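Local coordinates for ferulic acid esterase, AmCE1/Fae1A (Anaeromyces mucronatus, PDB 5CXX), which probably hydrolyses feruloyl esters with an alpha/beta-hydrolase fold and binds ferulic acid in its pocket, at residues K230-H233 against E234-T237. Residues are numbered along the deposited sequence; the frame is centred on the assembly and turned at random.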
loop_
_atom_site.group_PDB
_atom_site.type_symbol
_atom_site.label_atom_id
_atom_site.label_comp_id
_atom_site.label_asym_id
_atom_site.label_seq_id
_atom_site.Cartn_x
_atom_site.Cartn_y
_atom_site.Cartn_z
ATOM N N LYS A 230 -8.341 -13.831 0.691
ATOM C CA LYS A 230 -9.704 -14.221 1.055
ATOM C C LYS A 230 -9.827 -14.522 2.570
ATOM O O LYS A 230 -10.854 -14.174 3.195
ATOM C CB LYS A 230 -10.130 -15.462 0.258
ATOM C CG LYS A 230 -11.604 -15.842 0.470
ATOM C CD LYS A 230 -11.927 -16.980 -0.527
ATOM C CE LYS A 230 -13.382 -17.435 -0.355
ATOM N NZ LYS A 230 -13.703 -18.592 -1.264
ATOM N N SER A 231 -8.808 -15.143 3.141
ATOM C CA SER A 231 -8.843 -15.423 4.591
ATOM C C SER A 231 -8.921 -14.117 5.395
ATOM O O SER A 231 -9.676 -14.062 6.386
ATOM C CB SER A 231 -7.628 -16.299 5.050
ATOM O OG SER A 231 -6.439 -15.537 5.278
ATOM N N TYR A 232 -8.211 -13.088 4.951
ATOM C CA TYR A 232 -8.271 -11.788 5.649
ATOM C C TYR A 232 -9.663 -11.173 5.502
ATOM O O TYR A 232 -10.186 -10.573 6.458
ATOM C CB TYR A 232 -7.198 -10.864 5.106
ATOM C CG TYR A 232 -5.803 -11.385 5.372
ATOM C CD1 TYR A 232 -5.481 -12.124 6.505
ATOM C CD2 TYR A 232 -4.808 -11.132 4.448
ATOM C CE1 TYR A 232 -4.175 -12.580 6.742
ATOM C CE2 TYR A 232 -3.511 -11.577 4.671
ATOM C CZ TYR A 232 -3.197 -12.302 5.803
ATOM O OH TYR A 232 -1.866 -12.711 6.016
ATOM N N HIS A 233 -10.223 -11.250 4.295
ATOM C CA HIS A 233 -11.621 -10.789 4.117
ATOM C C HIS A 233 -12.532 -11.469 5.126
ATOM O O HIS A 233 -13.409 -10.839 5.748
ATOM C CB HIS A 233 -12.063 -11.049 2.664
ATOM C CG HIS A 233 -13.538 -11.069 2.488
ATOM N ND1 HIS A 233 -14.331 -9.958 2.710
ATOM C CD2 HIS A 233 -14.387 -12.086 2.166
ATOM C CE1 HIS A 233 -15.597 -10.291 2.500
ATOM N NE2 HIS A 233 -15.659 -11.570 2.156
ATOM N N GLU A 234 -12.350 -12.760 5.260
ATOM C CA GLU A 234 -13.227 -13.517 6.147
ATOM C C GLU A 234 -13.055 -13.130 7.629
ATOM O O GLU A 234 -14.024 -13.029 8.360
ATOM C CB GLU A 234 -12.998 -15.009 5.919
ATOM C CG GLU A 234 -13.584 -15.395 4.552
ATOM C CD GLU A 234 -13.262 -16.818 4.084
ATOM O OE1 GLU A 234 -13.720 -17.207 2.988
ATOM O OE2 GLU A 234 -12.551 -17.543 4.795
ATOM N N ILE A 235 -11.811 -12.934 8.063
ATOM C CA ILE A 235 -11.546 -12.571 9.444
ATOM C C ILE A 235 -12.076 -11.161 9.733
ATOM O O ILE A 235 -12.747 -10.979 10.705
ATOM C CB ILE A 235 -9.983 -12.601 9.690
ATOM C CG1 ILE A 235 -9.498 -14.056 9.645
ATOM C CG2 ILE A 235 -9.627 -11.911 11.050
ATOM C CD1 ILE A 235 -7.952 -14.206 9.332
ATOM N N LEU A 236 -11.835 -10.214 8.822
ATOM C CA LEU A 236 -12.316 -8.824 9.013
ATOM C C LEU A 236 -13.832 -8.835 9.093
ATOM O O LEU A 236 -14.450 -8.125 9.922
ATOM C CB LEU A 236 -11.858 -7.926 7.875
ATOM C CG LEU A 236 -10.328 -7.705 7.997
ATOM C CD1 LEU A 236 -9.889 -6.879 6.779
ATOM C CD2 LEU A 236 -9.980 -6.868 9.262
ATOM N N THR A 237 -14.460 -9.653 8.240
ATOM C CA THR A 237 -15.924 -9.748 8.245
ATOM C C THR A 237 -16.424 -10.300 9.578
ATOM O O THR A 237 -17.367 -9.781 10.182
ATOM C CB THR A 237 -16.432 -10.684 7.090
ATOM O OG1 THR A 237 -16.018 -10.121 5.850
ATOM C CG2 THR A 237 -17.963 -10.770 7.084
#
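His233 and Thr237 meet one turn apart on helix 228-238, the crossover helix of a beta-alpha-beta unit between strands 213-219 and 244-248 of the alpha/beta-hydrolase fold. With OG1 beside its own backbone N (chi1 -61°), Thr237 turns its hydroxyl back along the helix, and OG1 donates to His233 O at 2.7 Å. The same carbonyl oxygen accepts the helical bond from Thr237 N at 3.0 Å; the two donors arrive from opposite faces of the carbonyl plane, so His233 O is gripped twice. Thr237 OG1 also lies over one face of the imidazole, 3.4 Å from His233 CE1. That ring is further fixed by a hydrogen bond between His233 ND1 and His243 NE2 and by stacking on Trp245.

On the neighbouring flank Glu234 reaches back toward Lys230, its CG beside the backbone N and 3.3 Å from Lys230 O. The two side chains cross at a slant, and one carboxylate oxygen, Glu234 OE1, rests against the lysine's methylenes, 3.4 Å from Lys230 CE, while Lys230 NZ stays 4.5 Å from that oxygen, probably near enough for a weak attraction but too far for a salt bridge. Glu234 OE2 bonds a glycerol, probably from the crystallisation liquor. Shortening this side chain to an alanine is likely to leave the Lys230 ammonium without its nearby opposite charge and its methylenes without the oxygen that rests on them.

On the buried flank, Tyr232, whose OH is bonded to Ala182 O and Ile185 N, presents its ring edge to Ile235, CD1 of the tyrosine lying 4.3 Å from CD1 of the isoleucine.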